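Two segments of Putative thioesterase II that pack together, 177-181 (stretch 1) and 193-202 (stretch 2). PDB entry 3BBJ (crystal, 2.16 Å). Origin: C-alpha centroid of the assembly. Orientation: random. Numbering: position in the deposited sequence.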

ATOM      1  N   TYR A 177      10.533  -8.297  18.345  1.00 47.04           N
ATOM      2  CA  TYR A 177       9.266  -8.971  18.560  1.00 46.49           C
ATOM      3  C   TYR A 177       8.241  -8.013  19.155  1.00 45.31           C
ATOM      4  O   TYR A 177       8.586  -7.119  19.929  1.00 45.50           O
ATOM      5  CB  TYR A 177       9.492 -10.191  19.465  1.00 47.92           C
ATOM      6  CG  TYR A 177      10.516 -11.133  18.881  1.00 46.24           C
ATOM      7  CD1 TYR A 177      11.873 -10.839  18.972  1.00 48.29           C
ATOM      8  CD2 TYR A 177      10.132 -12.284  18.194  1.00 46.60           C
ATOM      9  CE1 TYR A 177      12.826 -11.657  18.418  1.00 48.00           C
ATOM     10  CE2 TYR A 177      11.082 -13.125  17.623  1.00 48.29           C
ATOM     11  CZ  TYR A 177      12.431 -12.807  17.745  1.00 54.76           C
ATOM     12  OH  TYR A 177      13.391 -13.622  17.196  1.00 51.56           O
ATOM     13  N   VAL A 178       6.986  -8.202  18.774  1.00 44.35           N
ATOM     14  CA  VAL A 178       5.892  -7.384  19.271  1.00 44.05           C
ATOM     15  C   VAL A 178       4.682  -8.233  19.572  1.00 44.75           C
ATOM     16  O   VAL A 178       4.432  -9.245  18.901  1.00 44.76           O
ATOM     17  CB  VAL A 178       5.476  -6.318  18.255  1.00 46.14           C
ATOM     18  CG1 VAL A 178       5.036  -6.962  16.867  1.00 42.02           C
ATOM     19  CG2 VAL A 178       4.398  -5.431  18.849  1.00 44.79           C
ATOM     20  N   ASP A 179       3.933  -7.817  20.590  1.00 47.41           N
ATOM     21  CA  ASP A 179       2.697  -8.488  20.999  1.00 47.22           C
ATOM     22  C   ASP A 179       1.944  -7.537  21.914  1.00 45.76           C
ATOM     23  O   ASP A 179       2.496  -6.514  22.335  1.00 46.99           O
ATOM     24  CB  ASP A 179       3.032  -9.788  21.754  1.00 48.69           C
ATOM     25  CG  ASP A 179       1.909 -10.841  21.677  1.00 49.52           C
ATOM     26  OD1 ASP A 179       0.746 -10.504  21.335  1.00 46.75           O
ATOM     27  OD2 ASP A 179       2.215 -12.026  21.955  1.00 57.92           O
ATOM     28  N   LEU A 180       0.692  -7.853  22.203  1.00 46.28           N
ATOM     29  CA  LEU A 180      -0.063  -7.154  23.244  1.00 46.95           C
ATOM     30  C   LEU A 180       0.674  -7.301  24.587  1.00 46.63           C
ATOM     31  O   LEU A 180       1.348  -8.297  24.828  1.00 44.89           O
ATOM     32  CB  LEU A 180      -1.478  -7.732  23.366  1.00 47.75           C
ATOM     33  CG  LEU A 180      -2.403  -7.554  22.150  1.00 47.27           C
ATOM     34  CD1 LEU A 180      -3.710  -8.312  22.342  1.00 42.44           C
ATOM     35  CD2 LEU A 180      -2.659  -6.072  21.926  1.00 41.88           C
ATOM     36  N   SER A 181       0.549  -6.306  25.456  1.00 46.97           N
ATOM     37  CA  SER A 181       1.307  -6.302  26.700  1.00 47.13           C
ATOM     38  C   SER A 181       0.849  -7.380  27.720  1.00 48.66           C
ATOM     39  O   SER A 181      -0.338  -7.757  27.805  1.00 47.54           O
ATOM     40  CB  SER A 181       1.253  -4.906  27.343  1.00 47.44           C
ATOM     41  OG  SER A 181      -0.038  -4.622  27.900  1.00 46.64           O
ATOM     42  N   ALA A 193      -6.959 -10.401  14.556  1.00 48.31           N
ATOM     43  CA  ALA A 193      -7.607  -9.186  15.038  1.00 47.84           C
ATOM     44  C   ALA A 193      -6.565  -8.138  15.410  1.00 46.43           C
ATOM     45  O   ALA A 193      -6.808  -6.949  15.300  1.00 47.58           O
ATOM     46  CB  ALA A 193      -8.498  -9.514  16.256  1.00 45.90           C
ATOM     47  N   PHE A 194      -5.392  -8.608  15.832  1.00 47.31           N
ATOM     48  CA  PHE A 194      -4.304  -7.761  16.357  1.00 46.25           C
ATOM     49  C   PHE A 194      -3.343  -7.251  15.280  1.00 45.84           C
ATOM     50  O   PHE A 194      -2.651  -6.261  15.490  1.00 47.38           O
ATOM     51  CB  PHE A 194      -3.542  -8.567  17.420  1.00 46.64           C
ATOM     52  CG  PHE A 194      -2.204  -7.984  17.833  1.00 44.36           C
ATOM     53  CD1 PHE A 194      -2.130  -6.786  18.521  1.00 44.53           C
ATOM     54  CD2 PHE A 194      -1.026  -8.695  17.601  1.00 46.10           C
ATOM     55  CE1 PHE A 194      -0.895  -6.267  18.924  1.00 48.93           C
ATOM     56  CE2 PHE A 194       0.221  -8.189  18.003  1.00 44.44           C
ATOM     57  CZ  PHE A 194       0.283  -6.974  18.669  1.00 45.03           C
ATOM     58  N   LEU A 195      -3.302  -7.918  14.127  1.00 45.76           N
ATOM     59  CA  LEU A 195      -2.397  -7.507  13.042  1.00 44.50           C
ATOM     60  C   LEU A 195      -2.537  -6.021  12.661  1.00 44.41           C
ATOM     61  O   LEU A 195      -1.530  -5.321  12.557  1.00 44.25           O
ATOM     62  CB  LEU A 195      -2.537  -8.431  11.818  1.00 44.78           C
ATOM     63  CG  LEU A 195      -2.008  -9.866  12.005  1.00 44.69           C
ATOM     64  CD1 LEU A 195      -2.161 -10.697  10.763  1.00 44.23           C
ATOM     65  CD2 LEU A 195      -0.542  -9.850  12.428  1.00 50.69           C
ATOM     66  N   PRO A 196      -3.775  -5.527  12.482  1.00 44.74           N
ATOM     67  CA  PRO A 196      -3.923  -4.100  12.125  1.00 45.11           C
ATOM     68  C   PRO A 196      -3.340  -3.121  13.151  1.00 45.97           C
ATOM     69  O   PRO A 196      -2.871  -2.022  12.774  1.00 47.08           O
ATOM     70  CB  PRO A 196      -5.439  -3.910  11.960  1.00 46.37           C
ATOM     71  CG  PRO A 196      -6.090  -5.143  12.556  1.00 47.64           C
ATOM     72  CD  PRO A 196      -5.065  -6.245  12.557  1.00 45.02           C
ATOM     73  N   LEU A 197      -3.347  -3.497  14.433  1.00 44.92           N
ATOM     74  CA  LEU A 197      -2.670  -2.691  15.456  1.00 45.50           C
ATOM     75  C   LEU A 197      -1.162  -2.911  15.399  1.00 45.11           C
ATOM     76  O   LEU A 197      -0.378  -1.956  15.459  1.00 45.69           O
ATOM     77  CB  LEU A 197      -3.181  -3.009  16.877  1.00 46.27           C
ATOM     78  CG  LEU A 197      -2.447  -2.331  18.057  1.00 45.21           C
ATOM     79  CD1 LEU A 197      -2.398  -0.832  17.898  1.00 48.13           C
ATOM     80  CD2 LEU A 197      -3.090  -2.666  19.379  1.00 44.37           C
ATOM     81  N   ALA A 198      -0.766  -4.172  15.297  1.00 43.61           N
ATOM     82  CA  ALA A 198       0.649  -4.565  15.246  1.00 42.67           C
ATOM     83  C   ALA A 198       1.438  -3.802  14.194  1.00 43.65           C
ATOM     84  O   ALA A 198       2.520  -3.318  14.468  1.00 46.25           O
ATOM     85  CB  ALA A 198       0.761  -6.060  15.009  1.00 40.84           C
ATOM     86  N   VAL A 199       0.883  -3.654  13.000  1.00 44.82           N
ATOM     87  CA  VAL A 199       1.583  -2.988  11.902  1.00 45.28           C
ATOM     88  C   VAL A 199       1.889  -1.513  12.210  1.00 45.86           C
ATOM     89  O   VAL A 199       2.745  -0.913  11.558  1.00 45.54           O
ATOM     90  CB  VAL A 199       0.776  -3.063  10.556  1.00 41.95           C
ATOM     91  CG1 VAL A 199       0.372  -4.472  10.224  1.00 45.95           C
ATOM     92  CG2 VAL A 199      -0.459  -2.218  10.613  1.00 43.64           C
ATOM     93  N   ASP A 200       1.148  -0.935  13.158  1.00 47.78           N
ATOM     94  CA  ASP A 200       1.319   0.459  13.587  1.00 48.21           C
ATOM     95  C   ASP A 200       1.665   0.553  15.068  1.00 46.75           C
ATOM     96  O   ASP A 200       1.452   1.593  15.684  1.00 47.81           O
ATOM     97  CB  ASP A 200       0.031   1.275  13.350  1.00 47.89           C
ATOM     98  CG  ASP A 200       0.267   2.791  13.438  1.00 51.21           C
ATOM     99  OD1 ASP A 200       1.332   3.277  12.991  1.00 56.53           O
ATOM    100  OD2 ASP A 200      -0.619   3.504  13.930  1.00 51.00           O
ATOM    101  N   ALA A 201       2.212  -0.511  15.642  1.00 45.95           N
ATOM    102  CA  ALA A 201       2.504  -0.511  17.079  1.00 46.21           C
ATOM    103  C   ALA A 201       3.984  -0.277  17.408  1.00 47.87           C
ATOM    104  O   ALA A 201       4.390  -0.459  18.570  1.00 47.76           O
ATOM    105  CB  ALA A 201       2.018  -1.830  17.717  1.00 43.55           C
ATOM    106  N   LEU A 202       4.777   0.137  16.409  1.00 47.59           N
ATOM    107  CA  LEU A 202       6.226   0.311  16.610  1.00 48.35           C
ATOM    108  C   LEU A 202       6.662   1.777  16.549  1.00 47.50           C
ATOM    109  O   LEU A 202       5.906   2.634  16.080  1.00 47.89           O
ATOM    110  CB  LEU A 202       6.995  -0.463  15.545  1.00 50.49           C
ATOM    111  CG  LEU A 202       6.528  -1.856  15.139  1.00 49.05           C
ATOM    112  CD1 LEU A 202       7.092  -2.166  13.741  1.00 49.02           C
ATOM    113  CD2 LEU A 202       6.939  -2.910  16.199  1.00 43.16           C
TER

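A helix that packs against a strand need not share a single hydrogen bond with it; complementary shape can do the work. The two segments considered here, from a putative thioesterase II, illustrate the principle on a small scale. Residues 177-180 form the end of a strand, and residues 193-198 belong to a helix whose axis comes within 9.4 Å of the strand axis, with an angle of 123° between their N-to-C directions. The segments therefore run obliquely against one another, closer to antiparallel than to parallel. No hydrogen bond crosses between them, and the 281 Å² they bury together is covered mainly by apolar side chains.

The spacing of the backbones sets the shape of the gap. Val-178 lies opposite Ala-198, their CA atoms 7.2 Å apart, whereas the CA atoms of Leu-180 and Phe-194 are 8.1 Å apart. The CA-to-CB bond of Ala-198 points sideways, and its CB makes no close contact with the strand. Phe-194 is the principal bump, with the largest covered area in the second segment. Its CA-to-CB bond points toward the strand, and with chi1 in the t well the ring reaches three consecutive strand residues. Leu-180 makes the tightest of these contacts, CD2 lying 3.5 Å from CE1 of Phe-194. Although the CA-to-CB bond of Leu-180 points sideways, its end comes nearer the helix, and the same CD2 also lies 4.3 Å from CD2 of Leu-197. One leucine methyl thus touches two side chains separated by nearly a turn of helix.

Asp-179 shows how an acidic residue can be accommodated beside such a ring. Its CA-to-CB bond points away from the helix, so that its backbone meets the ring: CA is 3.7 Å from CZ of Phe-194. The carboxylate is engaged in polar bonding, OD1 accepting a hydrogen bond from N of Leu-180 at 2.8 Å, and both its oxygens have partners elsewhere in the structure. OD1 lies 4.1 Å from CE2 of Phe-194, but it is already hydrogen-bonded, so the ring does not leave it without a polar partner.

The CA-to-CB bond of Val-178 points toward the second segment, and the side chain fills the other end of the gap. Its CG2 approaches the edge of the Phe-194 ring, 4.4 Å from CZ, and lies 4.5 Å from CB of Ala-201, so this methyl touches both the edge of the ring and the small side chain of Ala-201. Leu-202 adds a further wall, its CD2 4.2 Å from CB of Val-178.

The backbone of the second segment changes course along its length. Pro-196 has no amide hydrogen to offer the preceding turn, and the helix is kinked at 196 and 197; N of Leu-197 makes only a weak bond to O of Phe-194, at 3.0 Å. A type I turn from Ala-198 to Ala-201 follows, with N of Ala-201 3.1 Å from O of Ala-198, to which it is hydrogen-bonded. Ala-201, at the end of the turn, and Leu-202, just after it, join Phe-194 in contacting Val-178.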